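Local coordinates for protein 1,3-alpha-isomaltosidase (Kribbella flavida DSM 17836, PDB 5X3I) that hydrolyses the alpha-1,3-glucosidic linkages of a cyclic tetrasaccharide made from starch, releasing isomaltose inside the cell, at residues W336-W345 / K455-F463. The protein carries 1 engineered substitution. Residues are numbered along the deposited sequence; the frame is centred on the assembly and turned at random.
Sequences WSDEQGITIW and KRRYLVEHF
A buried loop-on-helix contact within the family 31 TIM barrel sets Thr343 against Arg456 and Tyr458, and Trp345 against Leu459 and Phe463. The loop leaves the parallel barrel strand 330-333, whereas the helical segment precedes strand 467-470, and the intervening barrel strand 388-393 lends Leu391 to both Trp336 and Leu459. The pairing illustrates how a loop without regular structure can be held through its backbone carbonyls and N-H groups by side chains of a neighbouring segment. The phenol hydroxyl of Tyr458 donates to the carbonyl O of Thr343 at 2.8 Å, the donor tilted 15° from the carbonyl plane. Water 3 donates to the same hydroxyl and accepts from the backbone N of Trp345, so the hydroxyl reaches one peptide group directly and, through the water, a second. With CG of Tyr458 lying between its backbone N and carbonyl carbon (chi1 77°), the ring reaches across to the loop, and the Thr343 oxygen meets it at the edge. Thr343 itself lies over one guanidinium face of Arg456, CB 3.6 Å above the plane, and its OG1 gives a weak hydrogen bond to Lys455 O. Arg456 also bonds to Gln393 and Trp452, while water 1, weakly bound by NH1, donates to Gly341 O, and water 2 accepts from NH2 near Ile342 O. The side chain of Ile342 lies about 9 Å from that of Ala471, the engineered residue at the inferred nucleophile position. On the apolar side, CD1 of Leu459 meets CH2 of Trp336 at 3.7 Å, while CD2 sits between that indole and NE1 of Trp345. The edge of the Trp345 five-membered ring is turned to the face of Phe463 in a T-shaped stack, planes at 68°, with NE1 3.6 Å above the phenyl plane, toward the rim.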
loop_
_atom_site.group_PDB
_atom_site.type_symbol
_atom_site.label_atom_id
_atom_site.label_comp_id
_atom_site.label_asym_id
_atom_site.label_seq_id
_atom_site.Cartn_x
_atom_site.Cartn_y
_atom_site.Cartn_z
ATOM N N TRP A 336 -7.658 19.770 -2.402
ATOM C CA TRP A 336 -7.744 21.018 -1.672
ATOM C C TRP A 336 -6.766 22.049 -2.141
ATOM O O TRP A 336 -6.872 23.205 -1.761
ATOM C CB TRP A 336 -7.497 20.761 -0.192
ATOM C CG TRP A 336 -6.111 20.247 0.083
ATOM C CD1 TRP A 336 -5.682 18.949 0.001
ATOM C CD2 TRP A 336 -4.974 21.015 0.483
ATOM N NE1 TRP A 336 -4.349 18.866 0.335
ATOM C CE2 TRP A 336 -3.891 20.117 0.639
ATOM C CE3 TRP A 336 -4.762 22.371 0.741
ATOM C CZ2 TRP A 336 -2.628 20.535 1.037
ATOM C CZ3 TRP A 336 -3.501 22.783 1.138
ATOM C CH2 TRP A 336 -2.456 21.870 1.281
ATOM N N SER A 337 -5.835 21.641 -3.001
ATOM C CA SER A 337 -4.604 22.406 -3.124
ATOM C C SER A 337 -4.488 23.092 -4.470
ATOM O O SER A 337 -5.328 22.910 -5.332
ATOM C CB SER A 337 -3.376 21.505 -2.899
ATOM O OG SER A 337 -3.046 20.727 -4.047
ATOM N N ASP A 338 -3.406 23.844 -4.641
ATOM C CA ASP A 338 -3.096 24.501 -5.905
ATOM C C ASP A 338 -2.790 23.508 -7.027
ATOM O O ASP A 338 -2.577 23.905 -8.159
ATOM C CB ASP A 338 -1.921 25.479 -5.740
ATOM C CG ASP A 338 -0.634 24.813 -5.230
ATOM O OD1 ASP A 338 -0.491 23.576 -5.282
ATOM O OD2 ASP A 338 0.246 25.553 -4.770
ATOM N N GLU A 339 -2.711 22.228 -6.687
ATOM C CA GLU A 339 -2.339 21.188 -7.637
ATOM C C GLU A 339 -0.978 21.470 -8.266
ATOM O O GLU A 339 -0.697 21.024 -9.365
ATOM C CB GLU A 339 -3.400 21.022 -8.739
ATOM C CG GLU A 339 -4.781 20.592 -8.248
ATOM C CD GLU A 339 -4.759 19.278 -7.476
ATOM O OE1 GLU A 339 -3.791 18.500 -7.611
ATOM O OE2 GLU A 339 -5.723 19.020 -6.732
ATOM N N GLN A 340 -0.128 22.201 -7.557
ATOM C CA GLN A 340 1.231 22.358 -8.020
ATOM C C GLN A 340 2.176 21.820 -6.952
ATOM O O GLN A 340 2.610 20.683 -7.052
ATOM C CB GLN A 340 1.516 23.823 -8.379
ATOM C CG GLN A 340 0.722 24.269 -9.616
ATOM C CD GLN A 340 1.121 25.626 -10.176
ATOM O OE1 GLN A 340 2.119 26.220 -9.783
ATOM N NE2 GLN A 340 0.319 26.124 -11.106
ATOM N N GLY A 341 2.390 22.566 -5.911
ATOM C CA GLY A 341 3.138 22.081 -4.794
ATOM C C GLY A 341 2.413 21.159 -3.829
ATOM O O GLY A 341 3.040 20.467 -3.120
ATOM N N ILE A 342 1.083 21.211 -3.824
ATOM C CA ILE A 342 0.251 20.414 -2.956
ATOM C C ILE A 342 0.586 20.683 -1.497
ATOM O O ILE A 342 0.623 19.794 -0.698
ATOM C CB ILE A 342 0.319 18.903 -3.248
ATOM C CG1 ILE A 342 0.635 18.606 -4.708
ATOM C CG2 ILE A 342 -0.948 18.196 -2.828
ATOM C CD1 ILE A 342 -0.425 18.962 -5.705
ATOM N N THR A 343 0.850 21.931 -1.190
ATOM C CA THR A 343 1.054 22.364 0.159
ATOM C C THR A 343 0.414 23.729 0.386
ATOM O O THR A 343 0.627 24.335 1.376
ATOM C CB THR A 343 2.548 22.319 0.566
ATOM O OG1 THR A 343 2.682 22.495 1.964
ATOM C CG2 THR A 343 3.307 23.377 -0.173
ATOM N N ILE A 344 -0.403 24.158 -0.557
ATOM C CA ILE A 344 -1.090 25.456 -0.488
ATOM C C ILE A 344 -2.553 25.350 -0.959
ATOM O O ILE A 344 -2.828 24.675 -1.939
ATOM C CB ILE A 344 -0.337 26.508 -1.353
ATOM C CG1 ILE A 344 1.013 26.856 -0.724
ATOM C CG2 ILE A 344 -1.170 27.768 -1.566
ATOM C CD1 ILE A 344 1.883 27.730 -1.597
ATOM N N TRP A 345 -3.490 25.987 -0.258
ATOM C CA TRP A 345 -4.899 25.940 -0.672
ATOM C C TRP A 345 -5.068 26.500 -2.094
ATOM O O TRP A 345 -4.477 27.514 -2.431
ATOM C CB TRP A 345 -5.791 26.731 0.293
ATOM C CG TRP A 345 -5.962 26.159 1.672
ATOM C CD1 TRP A 345 -5.255 26.486 2.794
ATOM C CD2 TRP A 345 -6.932 25.193 2.080
ATOM N NE1 TRP A 345 -5.720 25.771 3.877
ATOM C CE2 TRP A 345 -6.748 24.968 3.460
ATOM C CE3 TRP A 345 -7.940 24.495 1.414
ATOM C CZ2 TRP A 345 -7.529 24.077 4.176
ATOM C CZ3 TRP A 345 -8.714 23.607 2.132
ATOM C CH2 TRP A 345 -8.502 23.405 3.496
ATOM N N LYS A 455 6.842 23.100 5.106
ATOM C CA LYS A 455 5.939 23.776 4.181
ATOM C C LYS A 455 4.473 23.544 4.551
ATOM O O LYS A 455 3.612 24.368 4.236
ATOM C CB LYS A 455 6.212 23.304 2.746
ATOM C CG LYS A 455 7.676 23.497 2.325
ATOM C CD LYS A 455 7.895 23.256 0.845
ATOM C CE LYS A 455 9.380 23.419 0.482
ATOM N NZ LYS A 455 9.917 24.738 0.895
ATOM N N ARG A 456 4.208 22.425 5.222
ATOM C CA ARG A 456 2.864 22.074 5.653
ATOM C C ARG A 456 2.536 22.524 7.095
ATOM O O ARG A 456 1.401 22.361 7.554
ATOM C CB ARG A 456 2.660 20.561 5.545
ATOM C CG ARG A 456 2.556 20.004 4.119
ATOM C CD ARG A 456 3.902 19.837 3.416
ATOM N NE ARG A 456 3.680 19.217 2.115
ATOM C CZ ARG A 456 4.532 19.222 1.098
ATOM N NH1 ARG A 456 5.728 19.800 1.198
ATOM N NH2 ARG A 456 4.172 18.633 -0.032
ATOM N N ARG A 457 3.527 23.067 7.797
ATOM C CA ARG A 457 3.369 23.331 9.226
ATOM C C ARG A 457 2.186 24.261 9.533
ATOM O O ARG A 457 1.429 24.005 10.468
ATOM C CB ARG A 457 4.654 23.912 9.830
ATOM C CG ARG A 457 4.555 24.228 11.323
ATOM C CD ARG A 457 5.924 24.517 11.951
ATOM N NE ARG A 457 6.775 23.341 11.868
ATOM C CZ ARG A 457 6.691 22.298 12.688
ATOM N NH1 ARG A 457 5.810 22.297 13.686
ATOM N NH2 ARG A 457 7.494 21.258 12.516
ATOM N N TYR A 458 2.016 25.315 8.739
ATOM C CA TYR A 458 0.916 26.255 8.975
ATOM C C TYR A 458 -0.457 25.582 8.829
ATOM O O TYR A 458 -1.436 26.039 9.411
ATOM C CB TYR A 458 1.013 27.459 8.033
ATOM C CG TYR A 458 0.551 27.174 6.624
ATOM C CD1 TYR A 458 1.373 26.509 5.727
ATOM C CD2 TYR A 458 -0.703 27.578 6.187
ATOM C CE1 TYR A 458 0.958 26.249 4.432
ATOM C CE2 TYR A 458 -1.132 27.323 4.886
ATOM C CZ TYR A 458 -0.292 26.654 4.017
ATOM O OH TYR A 458 -0.698 26.385 2.739
ATOM N N LEU A 459 -0.526 24.485 8.078
ATOM C CA LEU A 459 -1.789 23.769 7.919
ATOM C C LEU A 459 -2.224 23.144 9.234
ATOM O O LEU A 459 -3.413 23.144 9.553
ATOM C CB LEU A 459 -1.698 22.692 6.835
ATOM C CG LEU A 459 -1.366 23.147 5.416
ATOM C CD1 LEU A 459 -0.894 21.953 4.582
ATOM C CD2 LEU A 459 -2.572 23.821 4.751
ATOM N N VAL A 460 -1.267 22.600 9.984
ATOM C CA VAL A 460 -1.564 22.051 11.308
ATOM C C VAL A 460 -1.616 23.118 12.419
ATOM O O VAL A 460 -2.480 23.066 13.283
ATOM C CB VAL A 460 -0.555 20.957 11.714
ATOM C CG1 VAL A 460 -0.989 20.314 12.999
ATOM C CG2 VAL A 460 -0.475 19.878 10.645
ATOM N N GLU A 461 -0.691 24.070 12.405
ATOM C CA GLU A 461 -0.595 25.026 13.508
ATOM C C GLU A 461 -1.613 26.182 13.411
ATOM O O GLU A 461 -2.212 26.554 14.407
ATOM C CB GLU A 461 0.837 25.557 13.621
ATOM C CG GLU A 461 1.800 24.457 14.043
ATOM C CD GLU A 461 3.186 24.947 14.410
ATOM O OE1 GLU A 461 3.471 26.153 14.285
ATOM O OE2 GLU A 461 4.008 24.097 14.807
ATOM N N HIS A 462 -1.812 26.732 12.222
ATOM C CA HIS A 462 -2.817 27.772 12.028
ATOM C C HIS A 462 -4.184 27.161 11.736
ATOM O O HIS A 462 -5.138 27.430 12.450
ATOM C CB HIS A 462 -2.423 28.747 10.920
ATOM C CG HIS A 462 -3.493 29.749 10.601
ATOM N ND1 HIS A 462 -3.831 30.780 11.454
ATOM C CD2 HIS A 462 -4.312 29.864 9.529
ATOM C CE1 HIS A 462 -4.811 31.486 10.918
ATOM N NE2 HIS A 462 -5.116 30.956 9.747
ATOM N N PHE A 463 -4.300 26.392 10.653
ATOM C CA PHE A 463 -5.601 25.849 10.273
ATOM C C PHE A 463 -6.085 24.674 11.136
ATOM O O PHE A 463 -7.228 24.272 11.013
ATOM C CB PHE A 463 -5.594 25.448 8.791
ATOM C CG PHE A 463 -5.543 26.618 7.863
ATOM C CD1 PHE A 463 -6.656 27.428 7.691
ATOM C CD2 PHE A 463 -4.379 26.933 7.183
ATOM C CE1 PHE A 463 -6.611 28.529 6.851
ATOM C CE2 PHE A 463 -4.324 28.020 6.342
ATOM C CZ PHE A 463 -5.444 28.826 6.171
HETATM O O HOH W 1 5.739 20.830 -1.862
HETATM O O HOH W 2 1.934 16.829 -0.970
HETATM O O HOH W 3 -2.655 28.294 1.581
#